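Local structure of DR2417 (Deinococcus radiodurans, 4XWW) at residues A[203-208]-A[398-403]; A[423-428]-A[440-445]; A[390-395]-A[418-423]; A[21-26]-A[427-432]. The protein is a dimeric, metal-dependent ribonuclease of the metallo-beta-lactamase superfamily that probably trims RNA as a 5'-3' exonuclease, and possibly as an endonuclease, in RNA maturation and decay. All coordinates share one frame; numbering follows the deposited sequence.

Interaction 1: A[203-208]-A[398-403]; sequences VLLLIS and FFLPWH. With ZN (zinc ion), chain F.
Leu206 and Phe399 are paired on two adjacent parallel strands, 205-209 and 398-402, where backbone bonding and side-chain packing reinforce each other. Leu206 O accepts from Leu400 N at 2.8 Å in an almost straight bond (179° at the hydrogen). That oxygen also lies at the edge of the Phe399 ring, near its plane, 3.3 Å from CD1. With CG anti to the backbone N (chi1 178°), Phe399 lies side by side with Leu206, whose CD2 rests 3.9 Å from ring atom CE1. On the sheet face that carries Leu205, Phe398 and Leu400, Leu205 CD1 reaches over the neighbouring strand to touch Phe398 CB and Leu400 CG. The pair belongs to one of the two sheets of the metallo-beta-lactamase sandwich: strand 168-172 flanks 205-209 on its other edge, and helices 384-394 and 406-417 pack on the Leu206 and Phe399 face. Toward the C-terminal ends the pairing slackens, and Ser208 N meets Leu400 O only in a weak 3.5 Å bond. Trp402 N restores contact with Ser208 O at 2.9 Å, while Ile207 CG2 presses against Trp402 CB at 3.5 Å. Beyond the strand lies the metal site, where His403 makes no contact with 203-208: its NE2 binds zinc at 2.2 Å alongside Asp88, His89 and a water, and a sugar of the bound RNA packs on this histidine.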
loop_
_atom_site.group_PDB
_atom_site.type_symbol
_atom_site.label_atom_id
_atom_site.label_comp_id
_atom_site.label_asym_id
_atom_site.label_seq_id
_atom_site.Cartn_x
_atom_site.Cartn_y
_atom_site.Cartn_z
ATOM N N VAL A 203 2.045 -38.055 -14.717
ATOM C CA VAL A 203 2.677 -37.058 -13.857
ATOM C C VAL A 203 2.384 -37.433 -12.396
ATOM O O VAL A 203 1.226 -37.444 -11.977
ATOM C CB VAL A 203 2.160 -35.627 -14.160
ATOM C CG1 VAL A 203 2.698 -34.601 -13.135
ATOM C CG2 VAL A 203 2.518 -35.213 -15.594
ATOM N N LEU A 204 3.418 -37.786 -11.631
ATOM C CA LEU A 204 3.227 -38.076 -10.204
ATOM C C LEU A 204 2.910 -36.818 -9.392
ATOM O O LEU A 204 1.996 -36.802 -8.548
ATOM C CB LEU A 204 4.475 -38.757 -9.634
ATOM C CG LEU A 204 4.415 -39.114 -8.143
ATOM C CD1 LEU A 204 3.307 -40.126 -7.882
ATOM C CD2 LEU A 204 5.742 -39.683 -7.701
ATOM N N LEU A 205 3.680 -35.768 -9.634
ATOM C CA LEU A 205 3.512 -34.520 -8.902
ATOM C C LEU A 205 3.513 -33.342 -9.857
ATOM O O LEU A 205 4.412 -33.202 -10.684
ATOM C CB LEU A 205 4.623 -34.343 -7.866
ATOM C CG LEU A 205 4.669 -32.982 -7.169
ATOM C CD1 LEU A 205 3.435 -32.803 -6.302
ATOM C CD2 LEU A 205 5.935 -32.901 -6.341
ATOM N N LEU A 206 2.495 -32.495 -9.730
ATOM C CA LEU A 206 2.487 -31.215 -10.429
ATOM C C LEU A 206 2.816 -30.063 -9.462
ATOM O O LEU A 206 2.255 -29.977 -8.354
ATOM C CB LEU A 206 1.127 -30.967 -11.081
ATOM C CG LEU A 206 0.919 -29.547 -11.636
ATOM C CD1 LEU A 206 1.790 -29.329 -12.894
ATOM C CD2 LEU A 206 -0.554 -29.310 -11.959
ATOM N N ILE A 207 3.745 -29.208 -9.875
ATOM C CA ILE A 207 4.026 -27.955 -9.168
ATOM C C ILE A 207 3.644 -26.809 -10.101
ATOM O O ILE A 207 4.200 -26.680 -11.202
ATOM C CB ILE A 207 5.525 -27.876 -8.750
ATOM C CG1 ILE A 207 5.942 -29.109 -7.934
ATOM C CG2 ILE A 207 5.817 -26.582 -7.964
ATOM C CD1 ILE A 207 7.428 -29.115 -7.623
ATOM N N SER A 208 2.722 -25.934 -9.669
ATOM C CA SER A 208 2.185 -24.944 -10.601
ATOM C C SER A 208 2.046 -23.561 -9.985
ATOM O O SER A 208 1.819 -23.392 -8.780
ATOM C CB SER A 208 0.839 -25.428 -11.156
ATOM O OG SER A 208 0.343 -24.580 -12.179
ATOM N N PHE A 398 -0.512 -36.053 -7.482
ATOM C CA PHE A 398 -0.316 -35.176 -6.330
ATOM C C PHE A 398 -0.066 -33.744 -6.790
ATOM O O PHE A 398 0.394 -33.528 -7.908
ATOM C CB PHE A 398 0.834 -35.703 -5.484
ATOM C CG PHE A 398 0.575 -37.085 -4.920
ATOM C CD1 PHE A 398 -0.551 -37.314 -4.153
ATOM C CD2 PHE A 398 1.448 -38.140 -5.161
ATOM C CE1 PHE A 398 -0.803 -38.578 -3.625
ATOM C CE2 PHE A 398 1.203 -39.414 -4.644
ATOM C CZ PHE A 398 0.070 -39.630 -3.870
ATOM N N PHE A 399 -0.386 -32.758 -5.955
ATOM C CA PHE A 399 -0.342 -31.381 -6.414
ATOM C C PHE A 399 0.213 -30.445 -5.335
ATOM O O PHE A 399 -0.240 -30.468 -4.183
ATOM C CB PHE A 399 -1.754 -30.975 -6.864
ATOM C CG PHE A 399 -1.891 -29.544 -7.318
ATOM C CD1 PHE A 399 -0.915 -28.933 -8.087
ATOM C CD2 PHE A 399 -3.038 -28.836 -7.004
ATOM C CE1 PHE A 399 -1.075 -27.608 -8.507
ATOM C CE2 PHE A 399 -3.211 -27.529 -7.419
ATOM C CZ PHE A 399 -2.227 -26.907 -8.165
ATOM N N LEU A 400 1.207 -29.638 -5.729
ATOM C CA LEU A 400 1.799 -28.606 -4.882
ATOM C C LEU A 400 1.624 -27.232 -5.506
ATOM O O LEU A 400 2.452 -26.801 -6.305
ATOM C CB LEU A 400 3.298 -28.839 -4.665
ATOM C CG LEU A 400 3.811 -29.803 -3.606
ATOM C CD1 LEU A 400 5.340 -29.783 -3.622
ATOM C CD2 LEU A 400 3.298 -29.403 -2.233
ATOM N N PRO A 401 0.549 -26.528 -5.136
ATOM C CA PRO A 401 0.413 -25.152 -5.629
ATOM C C PRO A 401 1.530 -24.285 -5.049
ATOM O O PRO A 401 1.813 -24.341 -3.845
ATOM C CB PRO A 401 -0.974 -24.734 -5.130
ATOM C CG PRO A 401 -1.297 -25.717 -4.020
ATOM C CD PRO A 401 -0.648 -26.995 -4.424
ATOM N N TRP A 402 2.138 -23.471 -5.906
ATOM C CA TRP A 402 3.432 -22.860 -5.634
ATOM C C TRP A 402 3.427 -21.395 -6.111
ATOM O O TRP A 402 2.462 -20.977 -6.751
ATOM C CB TRP A 402 4.524 -23.736 -6.314
ATOM C CG TRP A 402 5.812 -23.052 -6.623
ATOM C CD1 TRP A 402 6.882 -22.897 -5.783
ATOM C CD2 TRP A 402 6.181 -22.453 -7.864
ATOM N NE1 TRP A 402 7.879 -22.203 -6.417
ATOM C CE2 TRP A 402 7.473 -21.918 -7.698
ATOM C CE3 TRP A 402 5.544 -22.316 -9.106
ATOM C CZ2 TRP A 402 8.153 -21.257 -8.728
ATOM C CZ3 TRP A 402 6.212 -21.630 -10.133
ATOM C CH2 TRP A 402 7.503 -21.111 -9.926
ATOM N N HIS A 403 4.466 -20.619 -5.790
ATOM C CA HIS A 403 4.585 -19.230 -6.264
ATOM C C HIS A 403 3.320 -18.423 -5.917
ATOM O O HIS A 403 2.656 -17.832 -6.782
ATOM C CB HIS A 403 4.861 -19.197 -7.791
ATOM C CG HIS A 403 5.492 -17.925 -8.287
ATOM N ND1 HIS A 403 4.766 -16.762 -8.453
ATOM C CD2 HIS A 403 6.746 -17.644 -8.716
ATOM C CE1 HIS A 403 5.551 -15.817 -8.936
ATOM N NE2 HIS A 403 6.760 -16.316 -9.096
HETATM ZN ZN ZN F . 8.439 -15.536 -10.228
HETATM O O HOH W 1 7.841 -14.908 -12.056
#

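Interaction 2: A[423-428]-A[440-445]; sequences PKRTLI and DEFRVS
Leu427 meets Phe442 tip to tip, its methyl CD1 seated over one face of the aromatic ring in a CH-pi contact, 3.7 Å from the ring centroid and 15° off the normal. CG of the leucine comes closer still to the rim, 3.4 Å from Phe442 CE2. Beside this apolar pair, Arg425 bends at chi3 (41°) and offers NE to the carbonyl oxygen of Phe442; the bond is 3.0 Å long, and the donor lies in the carbonyl plane. Farther out, Lys424 runs extended to Asp440, its NZ meeting the syn lone pair of OD1 at 2.9 Å in a salt bridge between side chains that cross at about a right angle. Lys397 shares the same carboxylate oxygen, so two cations would be expected to keep Asp440 ionised. A second shell positions these groups. Phe442 stacks with Phe398, while Arg425 and Leu427 are tied by backbone bonds to Phe399 of the next strand. Although the two segments run in nearly the same direction, their nearest CA atoms, those of Arg425 and Phe442, stand 7.4 Å apart, too far for strand pairing. Side chains therefore do the joining, as expected where edge strands of the two sheets, 425-426 and 441-447, close one margin of the metallo-beta-lactamase sandwich.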
loop_
_atom_site.group_PDB
_atom_site.type_symbol
_atom_site.label_atom_id
_atom_site.label_comp_id
_atom_site.label_asym_id
_atom_site.label_seq_id
_atom_site.Cartn_x
_atom_site.Cartn_y
_atom_site.Cartn_z
ATOM N N PRO A 423 -6.564 -34.016 -8.203
ATOM C CA PRO A 423 -5.451 -34.816 -7.683
ATOM C C PRO A 423 -5.897 -35.656 -6.509
ATOM O O PRO A 423 -6.824 -35.263 -5.798
ATOM C CB PRO A 423 -4.430 -33.769 -7.225
ATOM C CG PRO A 423 -4.848 -32.495 -7.876
ATOM C CD PRO A 423 -6.332 -32.573 -8.049
ATOM N N LYS A 424 -5.251 -36.797 -6.314
ATOM C CA LYS A 424 -5.526 -37.631 -5.154
ATOM C C LYS A 424 -5.365 -36.841 -3.861
ATOM O O LYS A 424 -6.199 -36.935 -2.953
ATOM C CB LYS A 424 -4.604 -38.839 -5.138
ATOM C CG LYS A 424 -4.798 -39.695 -3.900
ATOM C CD LYS A 424 -4.245 -41.078 -4.094
ATOM C CE LYS A 424 -4.606 -41.948 -2.898
ATOM N NZ LYS A 424 -4.018 -43.306 -2.978
ATOM N N ARG A 425 -4.286 -36.065 -3.779
ATOM C CA ARG A 425 -4.060 -35.207 -2.624
ATOM C C ARG A 425 -3.315 -33.937 -3.027
ATOM O O ARG A 425 -2.436 -33.957 -3.895
ATOM C CB ARG A 425 -3.284 -35.948 -1.523
ATOM C CG ARG A 425 -3.185 -35.147 -0.218
ATOM C CD ARG A 425 -2.872 -36.015 1.004
ATOM N NE ARG A 425 -1.879 -37.043 0.717
ATOM C CZ ARG A 425 -2.154 -38.341 0.617
ATOM N NH1 ARG A 425 -3.396 -38.775 0.793
ATOM N NH2 ARG A 425 -1.188 -39.208 0.347
ATOM N N THR A 426 -3.691 -32.836 -2.399
ATOM C CA THR A 426 -3.033 -31.558 -2.639
ATOM C C THR A 426 -2.504 -31.049 -1.310
ATOM O O THR A 426 -3.225 -31.077 -0.307
ATOM C CB THR A 426 -3.991 -30.530 -3.251
ATOM O OG1 THR A 426 -4.507 -31.028 -4.492
ATOM C CG2 THR A 426 -3.276 -29.201 -3.494
ATOM N N LEU A 427 -1.249 -30.606 -1.283
ATOM C CA LEU A 427 -0.696 -30.026 -0.061
ATOM C C LEU A 427 -0.377 -28.553 -0.240
ATOM O O LEU A 427 -0.017 -28.119 -1.335
ATOM C CB LEU A 427 0.565 -30.751 0.371
ATOM C CG LEU A 427 0.365 -32.200 0.780
ATOM C CD1 LEU A 427 1.714 -32.833 1.067
ATOM C CD2 LEU A 427 -0.569 -32.294 1.993
ATOM N N ILE A 428 -0.516 -27.796 0.844
ATOM C CA ILE A 428 -0.150 -26.381 0.842
ATOM C C ILE A 428 1.206 -26.276 1.545
ATOM O O ILE A 428 1.277 -26.283 2.777
ATOM C CB ILE A 428 -1.206 -25.475 1.552
ATOM C CG1 ILE A 428 -2.628 -25.690 1.004
ATOM C CG2 ILE A 428 -0.800 -24.015 1.420
ATOM C CD1 ILE A 428 -2.814 -25.323 -0.453
ATOM N N ASP A 440 2.877 -43.759 -4.066
ATOM C CA ASP A 440 1.613 -43.556 -3.370
ATOM C C ASP A 440 1.829 -42.866 -2.027
ATOM O O ASP A 440 1.137 -43.156 -1.051
ATOM C CB ASP A 440 0.876 -44.880 -3.153
ATOM C CG ASP A 440 -0.590 -44.665 -2.820
ATOM O OD1 ASP A 440 -1.191 -43.769 -3.450
ATOM O OD2 ASP A 440 -1.131 -45.353 -1.924
ATOM N N GLU A 441 2.805 -41.966 -1.974
ATOM C CA GLU A 441 3.081 -41.215 -0.757
ATOM C C GLU A 441 3.184 -39.745 -1.094
ATOM O O GLU A 441 3.799 -39.378 -2.085
ATOM C CB GLU A 441 4.378 -41.685 -0.087
ATOM C CG GLU A 441 4.709 -40.911 1.198
ATOM C CD GLU A 441 5.938 -41.443 1.920
ATOM O OE1 GLU A 441 6.490 -42.471 1.474
ATOM O OE2 GLU A 441 6.345 -40.838 2.939
ATOM N N PHE A 442 2.583 -38.915 -0.256
ATOM C CA PHE A 442 2.621 -37.474 -0.450
ATOM C C PHE A 442 2.273 -36.820 0.876
ATOM O O PHE A 442 1.099 -36.674 1.224
ATOM C CB PHE A 442 1.650 -37.056 -1.554
ATOM C CG PHE A 442 1.778 -35.598 -1.970
ATOM C CD1 PHE A 442 3.013 -35.088 -2.364
ATOM C CD2 PHE A 442 0.675 -34.763 -1.994
ATOM C CE1 PHE A 442 3.142 -33.757 -2.767
ATOM C CE2 PHE A 442 0.797 -33.433 -2.393
ATOM C CZ PHE A 442 2.032 -32.935 -2.778
ATOM N N ARG A 443 3.299 -36.453 1.633
ATOM C CA ARG A 443 3.082 -35.883 2.957
ATOM C C ARG A 443 4.253 -35.022 3.396
ATOM O O ARG A 443 5.374 -35.188 2.918
ATOM C CB ARG A 443 2.863 -37.003 3.980
ATOM C CG ARG A 443 4.037 -37.945 4.043
ATOM C CD ARG A 443 3.858 -39.064 5.055
ATOM N NE ARG A 443 5.117 -39.780 5.232
ATOM C CZ ARG A 443 5.960 -39.575 6.239
ATOM N NH1 ARG A 443 5.674 -38.685 7.179
ATOM N NH2 ARG A 443 7.090 -40.269 6.308
ATOM N N VAL A 444 3.988 -34.110 4.320
ATOM C CA VAL A 444 5.048 -33.346 4.956
ATOM C C VAL A 444 5.603 -34.153 6.124
ATOM O O VAL A 444 4.881 -34.423 7.088
ATOM C CB VAL A 444 4.555 -31.985 5.471
ATOM C CG1 VAL A 444 5.714 -31.235 6.126
ATOM C CG2 VAL A 444 3.913 -31.148 4.335
ATOM N N SER A 445 6.878 -34.523 6.046
ATOM C CA SER A 445 7.474 -35.449 7.009
ATOM C C SER A 445 8.384 -34.788 8.042
ATOM O O SER A 445 8.919 -35.458 8.922
ATOM C CB SER A 445 8.261 -36.522 6.270
ATOM O OG SER A 445 9.351 -35.962 5.552
#

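Interaction 3: A[390-395]-A[418-423]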
loop_
_atom_site.group_PDB
_atom_site.type_symbol
_atom_site.label_atom_id
_atom_site.label_comp_id
_atom_site.label_asym_id
_atom_site.label_seq_id
_atom_site.Cartn_x
_atom_site.Cartn_y
_atom_site.Cartn_z
ATOM N N ILE A 390 -3.720 -26.654 -17.458
ATOM C CA ILE A 390 -2.563 -27.432 -17.037
ATOM C C ILE A 390 -2.946 -28.614 -16.140
ATOM O O ILE A 390 -2.468 -29.746 -16.336
ATOM C CB ILE A 390 -1.546 -26.552 -16.314
ATOM C CG1 ILE A 390 -1.086 -25.417 -17.250
ATOM C CG2 ILE A 390 -0.366 -27.430 -15.788
ATOM C CD1 ILE A 390 -0.550 -25.916 -18.598
ATOM N N LEU A 391 -3.805 -28.361 -15.156
ATOM C CA LEU A 391 -4.300 -29.431 -14.289
ATOM C C LEU A 391 -5.031 -30.506 -15.092
ATOM O O LEU A 391 -4.865 -31.689 -14.816
ATOM C CB LEU A 391 -5.218 -28.850 -13.192
ATOM C CG LEU A 391 -4.482 -28.204 -12.009
ATOM C CD1 LEU A 391 -5.281 -27.075 -11.395
ATOM C CD2 LEU A 391 -4.167 -29.259 -10.949
ATOM N N ASN A 392 -5.805 -30.116 -16.101
ATOM C CA ASN A 392 -6.543 -31.095 -16.907
ATOM C C ASN A 392 -5.637 -31.892 -17.843
ATOM O O ASN A 392 -5.881 -33.071 -18.097
ATOM C CB ASN A 392 -7.644 -30.408 -17.735
ATOM C CG ASN A 392 -8.852 -29.978 -16.896
ATOM O OD1 ASN A 392 -9.165 -30.581 -15.867
ATOM N ND2 ASN A 392 -9.533 -28.930 -17.345
ATOM N N LEU A 393 -4.604 -31.242 -18.364
ATOM C CA LEU A 393 -3.683 -31.895 -19.288
ATOM C C LEU A 393 -2.734 -32.862 -18.572
ATOM O O LEU A 393 -2.399 -33.920 -19.103
ATOM C CB LEU A 393 -2.878 -30.837 -20.048
ATOM C CG LEU A 393 -3.592 -30.098 -21.173
ATOM C CD1 LEU A 393 -2.664 -29.050 -21.756
ATOM C CD2 LEU A 393 -4.012 -31.099 -22.285
ATOM N N THR A 394 -2.290 -32.484 -17.374
ATOM C CA THR A 394 -1.307 -33.289 -16.645
ATOM C C THR A 394 -1.934 -34.392 -15.800
ATOM O O THR A 394 -1.279 -35.419 -15.540
ATOM C CB THR A 394 -0.416 -32.429 -15.747
ATOM O OG1 THR A 394 -1.233 -31.597 -14.921
ATOM C CG2 THR A 394 0.504 -31.566 -16.593
ATOM N N ARG A 395 -3.180 -34.199 -15.373
ATOM C CA ARG A 395 -3.877 -35.227 -14.587
ATOM C C ARG A 395 -3.005 -35.782 -13.455
ATOM O O ARG A 395 -2.810 -36.996 -13.357
ATOM C CB ARG A 395 -4.330 -36.382 -15.494
ATOM C CG ARG A 395 -5.614 -36.096 -16.258
ATOM C CD ARG A 395 -5.504 -36.492 -17.731
ATOM N NE ARG A 395 -5.111 -37.884 -17.924
ATOM C CZ ARG A 395 -4.478 -38.331 -19.005
ATOM N NH1 ARG A 395 -4.162 -37.488 -19.978
ATOM N NH2 ARG A 395 -4.154 -39.616 -19.116
ATOM N N THR A 418 -12.493 -28.640 -8.549
ATOM C CA THR A 418 -13.701 -28.420 -9.361
ATOM C C THR A 418 -13.614 -29.131 -10.713
ATOM O O THR A 418 -14.612 -29.219 -11.432
ATOM C CB THR A 418 -13.979 -26.904 -9.628
ATOM O OG1 THR A 418 -12.999 -26.376 -10.529
ATOM C CG2 THR A 418 -14.020 -26.070 -8.322
ATOM N N LEU A 419 -12.425 -29.630 -11.044
ATOM C CA LEU A 419 -12.137 -30.235 -12.358
ATOM C C LEU A 419 -12.508 -31.713 -12.455
ATOM O O LEU A 419 -12.756 -32.363 -11.436
ATOM C CB LEU A 419 -10.656 -30.028 -12.688
ATOM C CG LEU A 419 -10.261 -28.550 -12.585
ATOM C CD1 LEU A 419 -8.790 -28.342 -12.953
ATOM C CD2 LEU A 419 -11.176 -27.642 -13.429
ATOM N N PRO A 420 -12.562 -32.262 -13.689
ATOM C CA PRO A 420 -13.043 -33.647 -13.820
ATOM C C PRO A 420 -12.201 -34.700 -13.082
ATOM O O PRO A 420 -12.765 -35.697 -12.646
ATOM C CB PRO A 420 -13.002 -33.889 -15.330
ATOM C CG PRO A 420 -13.188 -32.536 -15.930
ATOM C CD PRO A 420 -12.492 -31.575 -14.996
ATOM N N ARG A 421 -10.896 -34.490 -12.946
ATOM C CA ARG A 421 -10.034 -35.476 -12.286
ATOM C C ARG A 421 -9.089 -34.810 -11.306
ATOM O O ARG A 421 -7.901 -34.662 -11.587
ATOM C CB ARG A 421 -9.225 -36.273 -13.305
ATOM C CG ARG A 421 -10.083 -37.047 -14.296
ATOM C CD ARG A 421 -9.402 -38.341 -14.701
ATOM N NE ARG A 421 -9.254 -38.464 -16.147
ATOM C CZ ARG A 421 -8.277 -39.149 -16.731
ATOM N NH1 ARG A 421 -7.364 -39.761 -15.990
ATOM N NH2 ARG A 421 -8.208 -39.218 -18.055
ATOM N N PRO A 422 -9.615 -34.423 -10.140
ATOM C CA PRO A 422 -8.808 -33.746 -9.119
ATOM C C PRO A 422 -7.651 -34.626 -8.684
ATOM O O PRO A 422 -7.749 -35.851 -8.792
ATOM C CB PRO A 422 -9.796 -33.541 -7.961
ATOM C CG PRO A 422 -11.148 -33.705 -8.573
ATOM C CD PRO A 422 -10.982 -34.690 -9.670
ATOM N N PRO A 423 -6.564 -34.016 -8.203
ATOM C CA PRO A 423 -5.451 -34.816 -7.683
ATOM C C PRO A 423 -5.897 -35.656 -6.509
ATOM O O PRO A 423 -6.824 -35.263 -5.798
ATOM C CB PRO A 423 -4.430 -33.769 -7.225
ATOM C CG PRO A 423 -4.848 -32.495 -7.876
ATOM C CD PRO A 423 -6.332 -32.573 -8.049
HETATM O O HOH W 2 -6.560 -32.543 -12.930
HETATM O O HOH W 3 -8.952 -32.958 -14.473
#
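Arg395 and Arg421 approach where a helix gives way to loop, the CA atoms of the two residues 6.6 Å apart. Helix 384-394 stops at Thr394, and Arg395 departs from it with a positive phi of 47°, while residues 418-423 run past in irregular conformation. Inside the last turn, Ile390 O is gripped from opposite faces of its plane by Thr394 N and Thr394 OG1, the hydroxyl at 2.6 Å. Two waters stitch helix to loop: one donates to both Leu391 O and Arg421 O, and the other donates to Asn392 OD1 while accepting from Arg421 N at 2.9 Å. Among the side chains, Leu419 crosses Leu391 at about a right angle and sets its CD1 against Leu391 CB at 3.6 Å. Asn392 OD1 touches both Leu419 CB and Pro420 CD, each at 3.6 Å. The two arginine side chains run alongside each other in the same direction; Arg395 NE sits over one face of the Arg421 guanidinium, 3.4 Å from NH2, with the two guanidinium planes 50° apart. Both nitrogens are donors, so this is a meeting of like charges and not a bond. The chemistry implies that polar attachment here is indirect, resting on bridging water, and that any repulsion between the arginines may be eased by the solvent around the exposed Arg421.

Interaction 4: A[21-26]-A[427-432]; sequences VIPLGG and LIAKNG
Gly432 N donates to Pro23 O at 2.8 Å, nearly along the C=O axis, just where two neighbouring antiparallel strands of the metallo-beta-lactamase fold, 19-23 and 433-438, come together. Immediately after Pro23 the chain forms a classic beta bulge, Leu24 and Gly25 both facing Ile34. Into this corner reaches Asn431. Its CG stands anti to the carbonyl carbon (chi1 -63°), which sets that atom beside the backbone N and 3.6 Å from Gly25 CA. Met27 N supplies the bond to OD1, and ND2 binds the carboxylate of Glu29, which also takes the amide of Gly26. Asn431 and Glu29 together hold Gly26 and Met27, in a loop that passes near the zinc site. Pro23, puckered with C-gamma endo, turns CG to Lys430 O at 3.6 Å, and the same atom is 4.3 Å from Ala429 CB. Two glycines supply the sharp turns: Gly26 at phi 94° and Gly432 at phi 89° both adopt angles at which a beta carbon would jam against the preceding carbonyl oxygen. Asn431 OD1 lies 3.3 Å from Gly25 CA.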
loop_
_atom_site.group_PDB
_atom_site.type_symbol
_atom_site.label_atom_id
_atom_site.label_comp_id
_atom_site.label_asym_id
_atom_site.label_seq_id
_atom_site.Cartn_x
_atom_site.Cartn_y
_atom_site.Cartn_z
ATOM N N VAL A 21 10.882 -33.147 -1.711
ATOM C CA VAL A 21 10.769 -31.837 -2.320
ATOM C C VAL A 21 10.841 -30.841 -1.168
ATOM O O VAL A 21 9.985 -30.857 -0.287
ATOM C CB VAL A 21 9.459 -31.672 -3.100
ATOM C CG1 VAL A 21 9.395 -30.283 -3.767
ATOM C CG2 VAL A 21 9.320 -32.748 -4.143
ATOM N N ILE A 22 11.892 -30.030 -1.133
ATOM C CA ILE A 22 12.105 -29.124 -0.009
ATOM C C ILE A 22 12.167 -27.684 -0.513
ATOM O O ILE A 22 13.228 -27.209 -0.912
ATOM C CB ILE A 22 13.406 -29.491 0.753
ATOM C CG1 ILE A 22 13.431 -30.997 1.071
ATOM C CG2 ILE A 22 13.548 -28.639 2.013
ATOM C CD1 ILE A 22 14.753 -31.500 1.660
ATOM N N PRO A 23 11.019 -26.996 -0.531
ATOM C CA PRO A 23 11.021 -25.566 -0.874
ATOM C C PRO A 23 11.800 -24.768 0.158
ATOM O O PRO A 23 11.531 -24.919 1.351
ATOM C CB PRO A 23 9.540 -25.194 -0.857
ATOM C CG PRO A 23 8.902 -26.189 0.040
ATOM C CD PRO A 23 9.671 -27.472 -0.169
ATOM N N LEU A 24 12.770 -23.965 -0.275
ATOM C CA LEU A 24 13.485 -23.098 0.662
ATOM C C LEU A 24 13.024 -21.655 0.523
ATOM O O LEU A 24 13.349 -20.810 1.353
ATOM C CB LEU A 24 15.004 -23.191 0.466
ATOM C CG LEU A 24 15.647 -24.527 0.869
ATOM C CD1 LEU A 24 17.184 -24.525 0.630
ATOM C CD2 LEU A 24 15.310 -24.902 2.333
ATOM N N GLY A 25 12.268 -21.375 -0.531
ATOM C CA GLY A 25 11.733 -20.043 -0.739
ATOM C C GLY A 25 10.713 -20.126 -1.852
ATOM O O GLY A 25 10.784 -21.035 -2.670
ATOM N N GLY A 26 9.778 -19.187 -1.883
ATOM C CA GLY A 26 8.776 -19.129 -2.933
ATOM C C GLY A 26 7.453 -19.813 -2.631
ATOM O O GLY A 26 6.513 -19.741 -3.421
ATOM N N LEU A 427 -1.249 -30.606 -1.283
ATOM C CA LEU A 427 -0.696 -30.026 -0.061
ATOM C C LEU A 427 -0.377 -28.553 -0.240
ATOM O O LEU A 427 -0.017 -28.119 -1.335
ATOM C CB LEU A 427 0.565 -30.751 0.371
ATOM C CG LEU A 427 0.365 -32.200 0.780
ATOM C CD1 LEU A 427 1.714 -32.833 1.067
ATOM C CD2 LEU A 427 -0.569 -32.294 1.993
ATOM N N ILE A 428 -0.516 -27.796 0.844
ATOM C CA ILE A 428 -0.150 -26.381 0.842
ATOM C C ILE A 428 1.206 -26.276 1.545
ATOM O O ILE A 428 1.277 -26.283 2.777
ATOM C CB ILE A 428 -1.206 -25.475 1.552
ATOM C CG1 ILE A 428 -2.628 -25.690 1.004
ATOM C CG2 ILE A 428 -0.800 -24.015 1.420
ATOM C CD1 ILE A 428 -2.814 -25.323 -0.453
ATOM N N ALA A 429 2.288 -26.230 0.772
ATOM C CA ALA A 429 3.609 -26.255 1.387
ATOM C C ALA A 429 4.026 -24.880 1.911
ATOM O O ALA A 429 3.572 -23.827 1.426
ATOM C CB ALA A 429 4.662 -26.809 0.405
ATOM N N LYS A 430 4.866 -24.932 2.941
ATOM C CA LYS A 430 5.539 -23.779 3.528
ATOM C C LYS A 430 7.018 -23.916 3.255
ATOM O O LYS A 430 7.500 -25.037 3.119
ATOM C CB LYS A 430 5.308 -23.709 5.042
ATOM C CG LYS A 430 3.854 -23.591 5.450
ATOM C CD LYS A 430 3.765 -23.499 6.972
ATOM C CE LYS A 430 2.443 -24.046 7.493
ATOM N NZ LYS A 430 2.389 -25.531 7.418
ATOM N N ASN A 431 7.744 -22.802 3.186
ATOM C CA ASN A 431 9.203 -22.883 3.108
ATOM C C ASN A 431 9.752 -23.693 4.275
ATOM O O ASN A 431 9.296 -23.534 5.410
ATOM C CB ASN A 431 9.835 -21.494 3.110
ATOM C CG ASN A 431 9.442 -20.678 1.926
ATOM O OD1 ASN A 431 9.136 -21.215 0.860
ATOM N ND2 ASN A 431 9.444 -19.363 2.090
ATOM N N GLY A 432 10.737 -24.543 3.994
ATOM C CA GLY A 432 11.322 -25.423 4.997
ATOM C C GLY A 432 10.629 -26.767 5.130
ATOM O O GLY A 432 11.165 -27.674 5.755
#

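Along the chain, interactions 1 and 3 interleave and both lie inside the long loop closed by interaction 4, whereas interaction 2 follows them. Interactions 1 and 2, their centres about 10 Å apart, share a sheet, since strands 398-402 and 425-426 are neighbours in it; interaction 3, about 11 Å from interaction 1, packs the end of helix 384-394 and a loop against that sheet's outer face. Interactions 2 and 4 share Leu427 and Ile428 and reach the second sheet through strands 441-447 and 19-23. Residues 390-445 thus help to complete a sandwich begun far earlier in the sequence, and strand 398-402 leads straight into the zinc ligand His403.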